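Local coordinates for transcriptional regulator (PDB 4IVN), which probably represses transcription of the nan genes for sialic acid catabolism and binds the pathway sugar phosphate N-acetylmannosamine 6-phosphate, at residues A169-A180 against L196-L207; A180-I191 against L207-L218. All blocks are in the same frame, centred on the assembly; numbering follows the deposited sequence.

Contact 1: residues A169-A180 against L196-L207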
loop_
_atom_site.group_PDB
_atom_site.type_symbol
_atom_site.label_atom_id
_atom_site.label_comp_id
_atom_site.label_asym_id
_atom_site.label_seq_id
_atom_site.Cartn_x
_atom_site.Cartn_y
_atom_site.Cartn_z
ATOM N N ALA A 169 -14.990 -18.454 -3.212
ATOM C CA ALA A 169 -14.128 -19.305 -4.071
ATOM C C ALA A 169 -14.799 -20.646 -4.293
ATOM O O ALA A 169 -14.692 -21.232 -5.377
ATOM C CB ALA A 169 -12.738 -19.524 -3.435
ATOM N N SER A 170 -15.522 -21.141 -3.278
ATOM C CA SER A 170 -16.010 -22.519 -3.397
ATOM C C SER A 170 -17.147 -22.607 -4.442
ATOM O O SER A 170 -17.428 -23.681 -4.902
ATOM C CB SER A 170 -16.519 -23.130 -2.068
ATOM O OG SER A 170 -17.718 -22.482 -1.827
ATOM N N ARG A 171 -17.717 -21.472 -4.837
ATOM C CA ARG A 171 -18.821 -21.476 -5.789
ATOM C C ARG A 171 -18.377 -20.773 -7.078
ATOM O O ARG A 171 -19.159 -20.437 -7.961
ATOM C CB ARG A 171 -20.066 -20.799 -5.200
ATOM C CG ARG A 171 -20.631 -21.482 -3.915
ATOM C CD ARG A 171 -21.667 -22.612 -4.257
ATOM N NE ARG A 171 -21.151 -23.647 -5.085
ATOM C CZ ARG A 171 -21.824 -24.434 -5.944
ATOM N NH1 ARG A 171 -23.123 -24.319 -6.209
ATOM N NH2 ARG A 171 -21.137 -25.351 -6.579
ATOM N N SER A 172 -17.107 -20.530 -7.173
ATOM C CA SER A 172 -16.542 -19.813 -8.273
ATOM C C SER A 172 -16.754 -20.552 -9.635
ATOM O O SER A 172 -16.745 -21.815 -9.673
ATOM C CB SER A 172 -15.071 -19.740 -8.027
ATOM O OG SER A 172 -14.507 -18.678 -8.786
ATOM N N SER A 173 -16.971 -19.779 -10.702
ATOM C CA SER A 173 -17.457 -20.371 -11.982
ATOM C C SER A 173 -16.789 -19.644 -13.134
ATOM O O SER A 173 -16.100 -18.640 -12.935
ATOM C CB SER A 173 -18.971 -20.213 -12.117
ATOM O OG SER A 173 -19.322 -18.834 -12.278
ATOM N N GLN A 174 -16.928 -20.228 -14.330
ATOM C CA GLN A 174 -16.355 -19.654 -15.566
ATOM C C GLN A 174 -16.542 -18.171 -15.681
ATOM O O GLN A 174 -17.639 -17.683 -15.518
ATOM C CB GLN A 174 -17.006 -20.325 -16.826
ATOM C CG GLN A 174 -16.301 -21.601 -17.225
ATOM C CD GLN A 174 -14.816 -21.363 -17.356
ATOM O OE1 GLN A 174 -14.015 -22.133 -16.821
ATOM N NE2 GLN A 174 -14.445 -20.228 -17.971
ATOM N N GLY A 175 -15.449 -17.468 -15.940
ATOM C CA GLY A 175 -15.431 -16.036 -16.072
ATOM C C GLY A 175 -14.844 -15.394 -14.788
ATOM O O GLY A 175 -14.526 -14.203 -14.764
ATOM N N ASP A 176 -14.725 -16.168 -13.706
ATOM C CA ASP A 176 -14.063 -15.571 -12.470
ATOM C C ASP A 176 -12.521 -15.695 -12.619
ATOM O O ASP A 176 -12.050 -16.606 -13.283
ATOM C CB ASP A 176 -14.462 -16.333 -11.178
ATOM C CG ASP A 176 -15.923 -16.247 -10.897
ATOM O OD1 ASP A 176 -16.533 -15.302 -11.467
ATOM O OD2 ASP A 176 -16.468 -17.062 -10.071
ATOM N N LEU A 177 -11.756 -14.892 -11.875
ATOM C CA LEU A 177 -10.301 -15.019 -11.759
ATOM C C LEU A 177 -9.964 -14.611 -10.291
ATOM O O LEU A 177 -10.560 -13.670 -9.736
ATOM C CB LEU A 177 -9.625 -13.965 -12.646
ATOM C CG LEU A 177 -8.108 -13.607 -12.494
ATOM C CD1 LEU A 177 -7.352 -14.829 -12.993
ATOM C CD2 LEU A 177 -7.657 -12.470 -13.407
ATOM N N TRP A 178 -9.025 -15.319 -9.663
ATOM C CA TRP A 178 -8.615 -15.012 -8.251
ATOM C C TRP A 178 -7.179 -14.594 -8.157
ATOM O O TRP A 178 -6.332 -15.186 -8.806
ATOM C CB TRP A 178 -8.758 -16.219 -7.375
ATOM C CG TRP A 178 -10.211 -16.492 -7.234
ATOM C CD1 TRP A 178 -11.054 -17.212 -8.101
ATOM C CD2 TRP A 178 -11.033 -15.988 -6.210
ATOM N NE1 TRP A 178 -12.345 -17.172 -7.648
ATOM C CE2 TRP A 178 -12.401 -16.450 -6.502
ATOM C CE3 TRP A 178 -10.779 -15.254 -5.026
ATOM C CZ2 TRP A 178 -13.474 -16.173 -5.644
ATOM C CZ3 TRP A 178 -11.866 -14.962 -4.187
ATOM C CH2 TRP A 178 -13.184 -15.441 -4.482
ATOM N N PHE A 179 -6.895 -13.592 -7.313
ATOM C CA PHE A 179 -5.530 -13.278 -6.946
ATOM C C PHE A 179 -5.297 -13.631 -5.464
ATOM O O PHE A 179 -6.096 -13.259 -4.584
ATOM C CB PHE A 179 -5.355 -11.795 -7.093
ATOM C CG PHE A 179 -5.069 -11.392 -8.523
ATOM C CD1 PHE A 179 -6.120 -11.116 -9.372
ATOM C CD2 PHE A 179 -3.772 -11.334 -9.013
ATOM C CE1 PHE A 179 -5.906 -10.718 -10.687
ATOM C CE2 PHE A 179 -3.559 -10.963 -10.344
ATOM C CZ PHE A 179 -4.611 -10.730 -11.180
ATOM N N ALA A 180 -4.250 -14.377 -5.188
ATOM C CA ALA A 180 -3.913 -14.795 -3.804
ATOM C C ALA A 180 -2.700 -13.948 -3.510
ATOM O O ALA A 180 -1.681 -14.143 -4.153
ATOM C CB ALA A 180 -3.559 -16.343 -3.762
ATOM N N LEU A 196 -9.458 -23.601 -2.966
ATOM C CA LEU A 196 -10.826 -23.913 -3.417
ATOM C C LEU A 196 -11.165 -23.516 -4.879
ATOM O O LEU A 196 -11.844 -24.319 -5.604
ATOM C CB LEU A 196 -11.824 -23.240 -2.493
ATOM C CG LEU A 196 -11.824 -23.973 -1.090
ATOM C CD1 LEU A 196 -12.466 -22.994 -0.048
ATOM C CD2 LEU A 196 -12.522 -25.357 -1.161
ATOM N N ALA A 197 -10.712 -22.334 -5.303
ATOM C CA ALA A 197 -10.865 -21.876 -6.672
ATOM C C ALA A 197 -9.987 -22.738 -7.591
ATOM O O ALA A 197 -10.444 -23.237 -8.626
ATOM C CB ALA A 197 -10.443 -20.416 -6.795
ATOM N N TYR A 198 -8.726 -22.903 -7.207
ATOM C CA TYR A 198 -7.839 -23.736 -7.966
ATOM C C TYR A 198 -8.431 -25.100 -8.224
ATOM O O TYR A 198 -8.373 -25.603 -9.371
ATOM C CB TYR A 198 -6.518 -23.875 -7.260
ATOM C CG TYR A 198 -5.462 -24.548 -8.133
ATOM C CD1 TYR A 198 -4.705 -23.773 -9.048
ATOM C CD2 TYR A 198 -5.202 -25.926 -8.030
ATOM C CE1 TYR A 198 -3.729 -24.355 -9.848
ATOM C CE2 TYR A 198 -4.218 -26.540 -8.822
ATOM C CZ TYR A 198 -3.475 -25.747 -9.715
ATOM O OH TYR A 198 -2.479 -26.280 -10.499
ATOM N N LYS A 199 -9.077 -25.690 -7.227
ATOM C CA LYS A 199 -9.658 -27.036 -7.398
ATOM C C LYS A 199 -10.905 -27.102 -8.279
ATOM O O LYS A 199 -11.268 -28.151 -8.827
ATOM C CB LYS A 199 -9.857 -27.764 -6.062
ATOM C CG LYS A 199 -8.523 -28.087 -5.407
ATOM C CD LYS A 199 -8.659 -28.355 -3.902
ATOM C CE LYS A 199 -7.291 -28.245 -3.210
ATOM N NZ LYS A 199 -7.059 -29.302 -2.181
ATOM N N ARG A 200 -11.520 -25.967 -8.504
ATOM C CA ARG A 200 -12.650 -25.934 -9.400
ATOM C C ARG A 200 -12.247 -25.456 -10.791
ATOM O O ARG A 200 -13.127 -25.026 -11.531
ATOM C CB ARG A 200 -13.662 -24.956 -8.852
ATOM C CG ARG A 200 -14.425 -25.552 -7.711
ATOM C CD ARG A 200 -15.184 -24.458 -7.045
ATOM N NE ARG A 200 -16.251 -23.937 -7.915
ATOM C CZ ARG A 200 -17.415 -24.555 -8.111
ATOM N NH1 ARG A 200 -17.685 -25.727 -7.523
ATOM N NH2 ARG A 200 -18.321 -23.983 -8.872
ATOM N N ASP A 201 -10.961 -25.530 -11.121
ATOM C CA ASP A 201 -10.413 -25.104 -12.426
ATOM C C ASP A 201 -10.655 -23.628 -12.783
ATOM O O ASP A 201 -10.781 -23.295 -13.958
ATOM C CB ASP A 201 -10.907 -26.028 -13.548
ATOM C CG ASP A 201 -10.681 -27.464 -13.183
ATOM O OD1 ASP A 201 -9.524 -27.790 -12.863
ATOM O OD2 ASP A 201 -11.648 -28.246 -13.098
ATOM N N ILE A 202 -10.688 -22.760 -11.759
ATOM C CA ILE A 202 -10.806 -21.309 -11.987
ATOM C C ILE A 202 -9.409 -20.788 -11.859
ATOM O O ILE A 202 -8.727 -21.240 -10.951
ATOM C CB ILE A 202 -11.731 -20.696 -10.909
ATOM C CG1 ILE A 202 -13.119 -21.375 -10.999
ATOM C CG2 ILE A 202 -11.768 -19.137 -11.020
ATOM C CD1 ILE A 202 -13.758 -21.455 -12.394
ATOM N N PRO A 203 -8.911 -19.923 -12.781
ATOM C CA PRO A 203 -7.540 -19.472 -12.635
ATOM C C PRO A 203 -7.220 -18.700 -11.335
ATOM O O PRO A 203 -8.049 -17.899 -10.813
ATOM C CB PRO A 203 -7.304 -18.526 -13.863
ATOM C CG PRO A 203 -8.712 -18.044 -14.177
ATOM C CD PRO A 203 -9.592 -19.261 -13.914
ATOM N N VAL A 204 -6.021 -18.955 -10.818
ATOM C CA VAL A 204 -5.563 -18.306 -9.579
ATOM C C VAL A 204 -4.236 -17.731 -9.896
ATOM O O VAL A 204 -3.371 -18.497 -10.334
ATOM C CB VAL A 204 -5.436 -19.332 -8.414
ATOM C CG1 VAL A 204 -4.819 -18.693 -7.133
ATOM C CG2 VAL A 204 -6.787 -19.980 -8.089
ATOM N N VAL A 205 -4.023 -16.458 -9.618
ATOM C CA VAL A 205 -2.698 -15.797 -9.861
ATOM C C VAL A 205 -2.149 -15.429 -8.458
ATOM O O VAL A 205 -2.836 -14.761 -7.694
ATOM C CB VAL A 205 -2.858 -14.478 -10.667
ATOM C CG1 VAL A 205 -1.522 -13.699 -10.813
ATOM C CG2 VAL A 205 -3.376 -14.810 -12.103
ATOM N N SER A 206 -0.935 -15.839 -8.135
ATOM C CA SER A 206 -0.378 -15.508 -6.826
ATOM C C SER A 206 0.576 -14.353 -6.951
ATOM O O SER A 206 1.383 -14.318 -7.890
ATOM C CB SER A 206 0.398 -16.698 -6.282
ATOM O OG SER A 206 -0.604 -17.587 -5.888
ATOM N N LEU A 207 0.486 -13.442 -5.982
ATOM C CA LEU A 207 1.456 -12.356 -5.899
ATOM C C LEU A 207 2.241 -12.497 -4.627
ATOM O O LEU A 207 1.681 -12.257 -3.568
ATOM C CB LEU A 207 0.755 -11.035 -5.853
ATOM C CG LEU A 207 -0.126 -10.619 -7.029
ATOM C CD1 LEU A 207 -0.504 -9.137 -6.882
ATOM C CD2 LEU A 207 0.597 -10.813 -8.389
#

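Contact 2: residues A180-I191 against L207-L218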
loop_
_atom_site.group_PDB
_atom_site.type_symbol
_atom_site.label_atom_id
_atom_site.label_comp_id
_atom_site.label_asym_id
_atom_site.label_seq_id
_atom_site.Cartn_x
_atom_site.Cartn_y
_atom_site.Cartn_z
ATOM N N ALA A 180 -4.250 -14.377 -5.188
ATOM C CA ALA A 180 -3.913 -14.795 -3.804
ATOM C C ALA A 180 -2.700 -13.948 -3.510
ATOM O O ALA A 180 -1.681 -14.143 -4.153
ATOM C CB ALA A 180 -3.559 -16.343 -3.762
ATOM N N VAL A 181 -2.829 -12.982 -2.585
ATOM C CA VAL A 181 -1.725 -12.104 -2.196
ATOM C C VAL A 181 -1.134 -12.525 -0.867
ATOM O O VAL A 181 -1.787 -12.458 0.179
ATOM C CB VAL A 181 -2.192 -10.613 -2.062
ATOM C CG1 VAL A 181 -0.960 -9.672 -1.826
ATOM C CG2 VAL A 181 -3.001 -10.256 -3.345
ATOM N N SER A 182 0.106 -12.972 -0.892
ATOM C CA SER A 182 0.765 -13.571 0.299
ATOM C C SER A 182 2.277 -13.527 0.006
ATOM O O SER A 182 2.690 -14.148 -0.960
ATOM C CB SER A 182 0.314 -15.025 0.440
ATOM O OG SER A 182 0.982 -15.668 1.524
ATOM N N SER A 183 3.073 -12.868 0.838
ATOM C CA SER A 183 4.538 -12.840 0.612
ATOM C C SER A 183 5.078 -14.243 0.792
ATOM O O SER A 183 5.971 -14.659 0.053
ATOM C CB SER A 183 5.226 -11.951 1.664
ATOM O OG SER A 183 5.177 -10.583 1.244
ATOM N N SER A 184 4.565 -14.949 1.813
ATOM C CA SER A 184 5.082 -16.246 2.126
ATOM C C SER A 184 4.474 -17.394 1.325
ATOM O O SER A 184 5.015 -18.521 1.396
ATOM C CB SER A 184 4.863 -16.557 3.614
ATOM O OG SER A 184 3.442 -16.772 3.839
ATOM N N GLY A 185 3.304 -17.170 0.724
ATOM C CA GLY A 185 2.450 -18.269 0.247
ATOM C C GLY A 185 2.262 -19.364 1.272
ATOM O O GLY A 185 2.080 -20.523 0.880
ATOM N N SER A 186 2.283 -19.026 2.577
ATOM C CA SER A 186 2.206 -20.055 3.628
ATOM C C SER A 186 1.146 -19.720 4.663
ATOM O O SER A 186 1.111 -20.357 5.700
ATOM C CB SER A 186 3.581 -20.302 4.294
ATOM O OG SER A 186 4.673 -20.556 3.312
ATOM N N THR A 187 0.287 -18.744 4.394
ATOM C CA THR A 187 -0.762 -18.359 5.354
ATOM C C THR A 187 -1.983 -19.259 5.220
ATOM O O THR A 187 -2.586 -19.366 4.185
ATOM C CB THR A 187 -1.164 -16.884 5.162
ATOM O OG1 THR A 187 0.010 -16.084 5.414
ATOM C CG2 THR A 187 -2.223 -16.500 6.202
ATOM N N LYS A 188 -2.358 -19.923 6.298
ATOM C CA LYS A 188 -3.229 -21.052 6.183
ATOM C C LYS A 188 -4.610 -20.757 5.517
ATOM O O LYS A 188 -5.028 -21.479 4.574
ATOM C CB LYS A 188 -3.388 -21.612 7.584
ATOM C CG LYS A 188 -3.766 -23.070 7.692
ATOM C CD LYS A 188 -5.230 -23.097 7.968
ATOM C CE LYS A 188 -5.610 -24.178 8.973
ATOM N NZ LYS A 188 -7.109 -24.311 8.781
ATOM N N GLU A 189 -5.329 -19.751 6.026
ATOM C CA GLU A 189 -6.666 -19.494 5.518
ATOM C C GLU A 189 -6.602 -18.839 4.116
ATOM O O GLU A 189 -7.489 -19.020 3.252
ATOM C CB GLU A 189 -7.569 -18.726 6.545
ATOM C CG GLU A 189 -7.821 -19.631 7.744
ATOM C CD GLU A 189 -8.915 -19.174 8.705
ATOM O OE1 GLU A 189 -9.164 -19.819 9.736
ATOM O OE2 GLU A 189 -9.566 -18.156 8.462
ATOM N N VAL A 190 -5.498 -18.169 3.827
ATOM C CA VAL A 190 -5.371 -17.610 2.467
ATOM C C VAL A 190 -5.213 -18.758 1.477
ATOM O O VAL A 190 -5.897 -18.749 0.437
ATOM C CB VAL A 190 -4.179 -16.644 2.375
ATOM C CG1 VAL A 190 -3.893 -16.237 0.941
ATOM C CG2 VAL A 190 -4.581 -15.383 3.170
ATOM N N ILE A 191 -4.264 -19.677 1.724
ATOM C CA ILE A 191 -4.038 -20.899 0.868
ATOM C C ILE A 191 -5.291 -21.689 0.675
ATOM O O ILE A 191 -5.542 -22.200 -0.408
ATOM C CB ILE A 191 -3.106 -21.904 1.605
ATOM C CG1 ILE A 191 -1.684 -21.390 1.638
ATOM C CG2 ILE A 191 -3.127 -23.318 0.990
ATOM C CD1 ILE A 191 -0.891 -22.437 2.479
ATOM N N LEU A 207 0.486 -13.442 -5.982
ATOM C CA LEU A 207 1.456 -12.356 -5.899
ATOM C C LEU A 207 2.241 -12.497 -4.627
ATOM O O LEU A 207 1.681 -12.257 -3.568
ATOM C CB LEU A 207 0.755 -11.035 -5.853
ATOM C CG LEU A 207 -0.126 -10.619 -7.029
ATOM C CD1 LEU A 207 -0.504 -9.137 -6.882
ATOM C CD2 LEU A 207 0.597 -10.813 -8.389
ATOM N N THR A 208 3.532 -12.902 -4.694
ATOM C CA THR A 208 4.252 -13.306 -3.447
ATOM C C THR A 208 5.634 -12.705 -3.527
ATOM O O THR A 208 5.936 -11.937 -4.453
ATOM C CB THR A 208 4.537 -14.844 -3.441
ATOM O OG1 THR A 208 5.490 -15.105 -4.508
ATOM C CG2 THR A 208 3.330 -15.555 -3.769
ATOM N N ASN A 209 6.465 -13.031 -2.543
ATOM C CA ASN A 209 7.867 -12.632 -2.574
ATOM C C ASN A 209 8.737 -13.867 -2.424
ATOM O O ASN A 209 9.877 -13.771 -1.983
ATOM C CB ASN A 209 8.175 -11.680 -1.345
ATOM C CG ASN A 209 7.447 -10.346 -1.434
ATOM O OD1 ASN A 209 8.078 -9.293 -1.612
ATOM N ND2 ASN A 209 6.168 -10.357 -1.203
ATOM N N ILE A 210 8.235 -15.021 -2.868
ATOM C CA ILE A 210 9.053 -16.202 -2.846
ATOM C C ILE A 210 8.652 -17.124 -4.027
ATOM O O ILE A 210 7.485 -17.219 -4.370
ATOM C CB ILE A 210 8.993 -16.884 -1.442
ATOM C CG1 ILE A 210 10.134 -17.858 -1.290
ATOM C CG2 ILE A 210 7.687 -17.512 -1.188
ATOM C CD1 ILE A 210 11.137 -17.357 -0.285
ATOM N N ASN A 211 9.637 -17.697 -4.688
ATOM C CA ASN A 211 9.365 -18.618 -5.790
ATOM C C ASN A 211 8.652 -19.901 -5.464
ATOM O O ASN A 211 7.819 -20.339 -6.252
ATOM C CB ASN A 211 10.666 -18.891 -6.571
ATOM C CG ASN A 211 11.137 -17.636 -7.239
ATOM O OD1 ASN A 211 10.488 -17.144 -8.152
ATOM N ND2 ASN A 211 12.150 -17.011 -6.682
ATOM N N HIS A 212 8.988 -20.540 -4.326
ATOM C CA HIS A 212 8.333 -21.817 -3.998
ATOM C C HIS A 212 7.681 -21.805 -2.663
ATOM O O HIS A 212 8.276 -21.352 -1.669
ATOM C CB HIS A 212 9.345 -22.934 -4.028
ATOM C CG HIS A 212 10.161 -22.952 -5.308
ATOM N ND1 HIS A 212 9.735 -23.596 -6.425
ATOM C CD2 HIS A 212 11.397 -22.398 -5.613
ATOM C CE1 HIS A 212 10.647 -23.417 -7.395
ATOM N NE2 HIS A 212 11.672 -22.713 -6.887
ATOM N N SER A 213 6.486 -22.364 -2.571
ATOM C CA SER A 213 5.754 -22.148 -1.349
ATOM C C SER A 213 4.570 -23.077 -1.538
ATOM O O SER A 213 4.315 -23.500 -2.661
ATOM C CB SER A 213 5.321 -20.651 -1.269
ATOM O OG SER A 213 4.081 -20.474 -2.023
ATOM N N PRO A 214 3.819 -23.375 -0.453
ATOM C CA PRO A 214 2.555 -24.137 -0.557
ATOM C C PRO A 214 1.589 -23.548 -1.612
ATOM O O PRO A 214 0.811 -24.272 -2.322
ATOM C CB PRO A 214 1.957 -23.943 0.836
ATOM C CG PRO A 214 3.154 -23.851 1.765
ATOM C CD PRO A 214 4.246 -23.178 0.961
ATOM N N LEU A 215 1.568 -22.224 -1.676
ATOM C CA LEU A 215 0.712 -21.520 -2.625
ATOM C C LEU A 215 1.104 -21.759 -4.076
ATOM O O LEU A 215 0.253 -21.831 -5.000
ATOM C CB LEU A 215 0.595 -20.004 -2.232
ATOM C CG LEU A 215 -0.368 -19.091 -3.043
ATOM C CD1 LEU A 215 -1.800 -19.588 -2.919
ATOM C CD2 LEU A 215 -0.343 -17.611 -2.514
ATOM N N SER A 216 2.401 -21.929 -4.360
ATOM C CA SER A 216 2.736 -22.131 -5.791
ATOM C C SER A 216 2.133 -23.366 -6.423
ATOM O O SER A 216 1.799 -23.346 -7.592
ATOM C CB SER A 216 4.238 -21.987 -6.089
ATOM O OG SER A 216 4.904 -22.756 -5.173
ATOM N N SER A 217 1.854 -24.408 -5.666
ATOM C CA SER A 217 1.273 -25.540 -6.297
ATOM C C SER A 217 -0.260 -25.345 -6.394
ATOM O O SER A 217 -0.960 -26.235 -6.807
ATOM C CB SER A 217 1.637 -26.823 -5.495
ATOM O OG SER A 217 0.748 -26.932 -4.392
ATOM N N LEU A 218 -0.796 -24.170 -6.043
ATOM C CA LEU A 218 -2.233 -23.933 -6.256
ATOM C C LEU A 218 -2.408 -22.684 -7.068
ATOM O O LEU A 218 -3.390 -21.986 -6.828
ATOM C CB LEU A 218 -2.959 -23.682 -4.893
ATOM C CG LEU A 218 -2.799 -24.733 -3.801
ATOM C CD1 LEU A 218 -3.086 -24.063 -2.467
ATOM C CD2 LEU A 218 -3.736 -25.914 -4.111
#

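Contact 1: residues A169-A180 against L196-L207
The carbonyl oxygen of Ser-172 is gripped twice by Arg-200, whose NE and NH2 each donate to Ser-172 O at 2.8 Å. The NE bond lies on a lone pair in the carbonyl plane, whereas NH2 comes from above that plane. A bend at chi3 (68°) turns the guanidinium side-on to this oxygen, and Ser-170 O sits over one of its faces. Arginine suits the spot because its long chain spans from one helix end to the loop after the other. At the same serine, the indole NE1 of Trp-178 gives an almost straight bond (171°) to Ser-172 OG, which donates in turn to Asp-176 OD2 and helps to set the ring's rotation. The small Ala-197 lets its CB lie over the five-membered ring in a CH-pi contact, 3.9 Å from the centroid, while CG2 of Ile-202 meets the ring edge, 3.6 Å from Trp-178 CD1. Beyond, the strands pair in parallel, Val-205 N to Trp-178 O being 2.8 Å. Val-205 and Phe-179 lie side by side on the face covered by helix 114-126, while the Trp-178 face receives helices 162-170 and 188-199, and strands 129-133 and 221-224 flank the pair.

Contact 2: residues A180-I191 against L207-L218
Past the parallel bridge of Val-181 with Leu-207, where Ser-182 N donates to Leu-207 O at 3.2 Å, the two segments leave the sheet yet stay joined. Asn-209 N bonds to Ser-183 O (3.1 Å), and Leu-215 N to Gly-185 O. Leu-215 packs against the turn: with CG anti to the backbone N (chi1 -175°), its CD2 extends to 3.7 Å from Ala-180 CB and also meets Ser-182 CB. Gly-185, at positive phi, sets a CA without a side chain close against Leu-215 CB and Ser-213 OG. This serine-rich turn is the phosphosugar-binding loop of the SIS domain, leading from strand 176-181 into helix 188-199, the first half of the beta-alpha-beta crossover. Ser-182 OG and Thr-187 OG1 bond to the bound N-acetylmannosamine 6-phosphate, as do the backbone N atoms of Ser-183 and Ser-184; short hydroxylated residues suit a site that probably holds the phosphate. An ST turn, Ser-184 OG accepting from Ser-186 N, probably braces the loop, while Ser-183 OG is held by Lys-240. Where the helix starts, Ile-191 divides its branches, CD1 resting on Pro-214 CB at 3.6 Å and CG2 on Leu-218 CD1 at 3.5 Å, the latter side chain crossing at about a right angle. Ile-191 also packs on Ala-277 of the second subunit.

Both contacts tie together the same beta-alpha-beta unit, strand 176-181, helix 188-199 and strand 204-208, and they share Ala-180 and Leu-207. Contact 1, about 16 Å from the chain centre, runs along most of both strands and back to the C-terminal ends of helices 162-170 and 188-199, passing from buried sheet to exposed rim. Contact 2, about 5 Å from that centre, is buried at the C-terminal ends of the strands, where the ligand is bound. Apolar packing serves both, but contact 1 adds aromatic rings and an arginine grip, contact 2 serine hydroxyls and amides turned to the ligand. Ala-180 bridges them, pairing with strand 204-208 and touching Leu-215.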